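Local coordinates for protein GH26C (Muricauda sp. MAR_2010_75, PDB 6Q78) that probably hydrolyses internal beta-1,4-mannosidic linkages in mannans, as a family 26 glycoside hydrolase with a TIM-barrel fold, at residues Q85-S90 / F372-Q377. Numbering follows the deposited sequence.
Sequences QQDAFS and FWYNYQ
Q85 and Q86, consecutive residues at the end of strand 81-86, meet F372-N375 through different kinds of chemistry, a worked example of how alternating side chains divide labour where two barrel strands run out. The parallel pairing with strand 369-372 finishes with Q86 N donating to F372 O at 2.9 Å. Beyond it the Q85 side chain takes over: chi1 (-178°) sets CG anti to the backbone N, and the extended chain carries Q85 NE2 to W373 O, 2.9 Å away and in the carbonyl plane. The same NE2 bonds weakly to N375 OD1, while Q85 OE1 bonds to T382 and N375 OD1 also accepts from the backbone of C381. Q86 instead lays methylene and amide against an aromatic ring, its NE2 bonding weakly to S115 O. The bend at chi2 (75°) brings Q86 CD within 3.5 Å of W373 CZ3; the amide plane lies 14° from the indole's. Q86 CG makes a CH-pi contact over W373's six-membered ring, 3.8 Å from its centroid. The Y374 ring crosses Q86 at a slant, Y374 CD2 being 3.4 Å from D87 OD2. A water links Q86 O to N375 N. At the C-terminal strand ends, where TIM-barrel enzymes place active sites, a bound Tris, probably from the crystallisation liquor, lies beside W373, consistent with a nearby cleft: Q85 bonds fix the backbone after the strand, and Q86 CG and Y374 CD2 lie against one indole face.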
loop_
_atom_site.group_PDB
_atom_site.type_symbol
_atom_site.label_atom_id
_atom_site.label_comp_id
_atom_site.label_asym_id
_atom_site.label_seq_id
_atom_site.Cartn_x
_atom_site.Cartn_y
_atom_site.Cartn_z
ATOM N N GLN A 85 -6.465 -6.491 1.825
ATOM C CA GLN A 85 -5.446 -7.400 2.339
ATOM C C GLN A 85 -4.438 -7.718 1.234
ATOM O O GLN A 85 -4.804 -7.907 0.055
ATOM C CB GLN A 85 -6.074 -8.684 2.926
ATOM C CG GLN A 85 -5.056 -9.654 3.531
ATOM C CD GLN A 85 -5.704 -10.609 4.548
ATOM O OE1 GLN A 85 -6.900 -10.908 4.485
ATOM N NE2 GLN A 85 -4.909 -11.084 5.489
ATOM N N GLN A 86 -3.174 -7.778 1.640
ATOM C CA GLN A 86 -2.087 -8.148 0.733
ATOM C C GLN A 86 -2.313 -9.578 0.241
ATOM O O GLN A 86 -2.599 -10.478 1.039
ATOM C CB GLN A 86 -0.761 -8.074 1.497
ATOM C CG GLN A 86 0.468 -8.258 0.635
ATOM C CD GLN A 86 0.776 -7.043 -0.209
ATOM O OE1 GLN A 86 0.159 -6.005 -0.079
ATOM N NE2 GLN A 86 1.779 -7.189 -1.089
ATOM N N ASP A 87 -2.157 -9.785 -1.074
ATOM C CA ASP A 87 -2.213 -11.128 -1.672
ATOM C C ASP A 87 -3.484 -11.887 -1.309
ATOM O O ASP A 87 -3.481 -13.108 -1.102
ATOM C CB ASP A 87 -0.946 -11.929 -1.347
ATOM C CG ASP A 87 0.294 -11.319 -1.972
ATOM O OD1 ASP A 87 0.198 -10.699 -3.029
ATOM O OD2 ASP A 87 1.389 -11.456 -1.393
ATOM N N ALA A 88 -4.597 -11.162 -1.247
ATOM C CA ALA A 88 -5.838 -11.787 -0.775
ATOM C C ALA A 88 -6.274 -12.953 -1.670
ATOM O O ALA A 88 -6.974 -13.854 -1.192
ATOM C CB ALA A 88 -6.946 -10.741 -0.701
ATOM N N PHE A 89 -5.932 -12.937 -2.964
ATOM C CA PHE A 89 -6.368 -13.993 -3.884
ATOM C C PHE A 89 -5.338 -15.109 -4.100
ATOM O O PHE A 89 -5.650 -16.070 -4.824
ATOM C CB PHE A 89 -6.795 -13.384 -5.226
ATOM C CG PHE A 89 -7.919 -12.363 -5.122
ATOM C CD1 PHE A 89 -9.040 -12.601 -4.349
ATOM C CD2 PHE A 89 -7.843 -11.183 -5.835
ATOM C CE1 PHE A 89 -10.060 -11.662 -4.254
ATOM C CE2 PHE A 89 -8.864 -10.229 -5.747
ATOM C CZ PHE A 89 -9.977 -10.481 -4.945
ATOM N N SER A 90 -4.175 -15.042 -3.437
ATOM C CA SER A 90 -3.105 -16.017 -3.661
ATOM C C SER A 90 -2.411 -16.510 -2.391
ATOM O O SER A 90 -1.588 -17.443 -2.478
ATOM C CB SER A 90 -2.037 -15.388 -4.571
ATOM O OG SER A 90 -1.531 -14.159 -4.012
ATOM N N PHE A 372 -4.513 -4.982 5.595
ATOM C CA PHE A 372 -3.837 -5.999 6.379
ATOM C C PHE A 372 -2.741 -6.658 5.548
ATOM O O PHE A 372 -2.845 -6.772 4.313
ATOM C CB PHE A 372 -4.868 -7.069 6.746
ATOM C CG PHE A 372 -5.902 -6.586 7.732
ATOM C CD1 PHE A 372 -5.569 -6.426 9.066
ATOM C CD2 PHE A 372 -7.209 -6.282 7.329
ATOM C CE1 PHE A 372 -6.509 -5.963 9.993
ATOM C CE2 PHE A 372 -8.147 -5.843 8.274
ATOM C CZ PHE A 372 -7.792 -5.685 9.596
ATOM N N TRP A 373 -1.675 -7.095 6.229
ATOM C CA TRP A 373 -0.698 -7.929 5.550
ATOM C C TRP A 373 -1.308 -9.299 5.241
ATOM O O TRP A 373 -2.446 -9.589 5.607
ATOM C CB TRP A 373 0.619 -8.001 6.342
ATOM C CG TRP A 373 1.785 -8.351 5.483
ATOM C CD1 TRP A 373 2.609 -9.435 5.627
ATOM C CD2 TRP A 373 2.273 -7.627 4.331
ATOM N NE1 TRP A 373 3.560 -9.448 4.635
ATOM C CE2 TRP A 373 3.386 -8.351 3.831
ATOM C CE3 TRP A 373 1.884 -6.442 3.689
ATOM C CZ2 TRP A 373 4.109 -7.938 2.703
ATOM C CZ3 TRP A 373 2.604 -6.033 2.559
ATOM C CH2 TRP A 373 3.701 -6.789 2.082
ATOM N N TYR A 374 -0.561 -10.146 4.540
ATOM C CA TYR A 374 -1.126 -11.418 4.102
ATOM C C TYR A 374 -1.261 -12.421 5.253
ATOM O O TYR A 374 -0.557 -12.360 6.276
ATOM C CB TYR A 374 -0.386 -12.031 2.906
ATOM C CG TYR A 374 1.121 -12.150 2.958
ATOM C CD1 TYR A 374 1.763 -12.942 3.904
ATOM C CD2 TYR A 374 1.902 -11.498 2.006
ATOM C CE1 TYR A 374 3.171 -13.080 3.895
ATOM C CE2 TYR A 374 3.281 -11.634 1.995
ATOM C CZ TYR A 374 3.891 -12.412 2.922
ATOM O OH TYR A 374 5.283 -12.535 2.905
ATOM N N ASN A 375 -2.162 -13.379 5.055
ATOM C CA ASN A 375 -2.181 -14.611 5.849
ATOM C C ASN A 375 -1.303 -15.640 5.164
ATOM O O ASN A 375 -1.263 -15.696 3.937
ATOM C CB ASN A 375 -3.610 -15.168 5.882
ATOM C CG ASN A 375 -4.578 -14.335 6.725
ATOM O OD1 ASN A 375 -4.190 -13.477 7.519
ATOM N ND2 ASN A 375 -5.878 -14.613 6.545
ATOM N N TYR A 376 -0.589 -16.450 5.948
ATOM C CA TYR A 376 0.374 -17.362 5.341
ATOM C C TYR A 376 0.669 -18.511 6.295
ATOM O O TYR A 376 1.020 -18.276 7.452
ATOM C CB TYR A 376 1.680 -16.590 5.062
ATOM C CG TYR A 376 2.767 -17.427 4.425
ATOM C CD1 TYR A 376 2.724 -17.746 3.078
ATOM C CD2 TYR A 376 3.831 -17.889 5.172
ATOM C CE1 TYR A 376 3.726 -18.518 2.492
ATOM C CE2 TYR A 376 4.828 -18.653 4.599
ATOM C CZ TYR A 376 4.768 -18.955 3.260
ATOM O OH TYR A 376 5.774 -19.717 2.697
ATOM N N GLN A 377 0.505 -19.745 5.803
ATOM C CA GLN A 377 0.762 -20.937 6.611
ATOM C C GLN A 377 0.007 -20.859 7.937
ATOM O O GLN A 377 -1.211 -20.694 7.921
ATOM C CB GLN A 377 2.266 -21.176 6.773
ATOM C CG GLN A 377 2.935 -21.387 5.420
ATOM C CD GLN A 377 4.394 -21.799 5.517
ATOM O OE1 GLN A 377 5.058 -21.581 6.533
ATOM N NE2 GLN A 377 4.900 -22.407 4.445
HETATM O O HOH W 1 -3.562 -12.939 2.357
#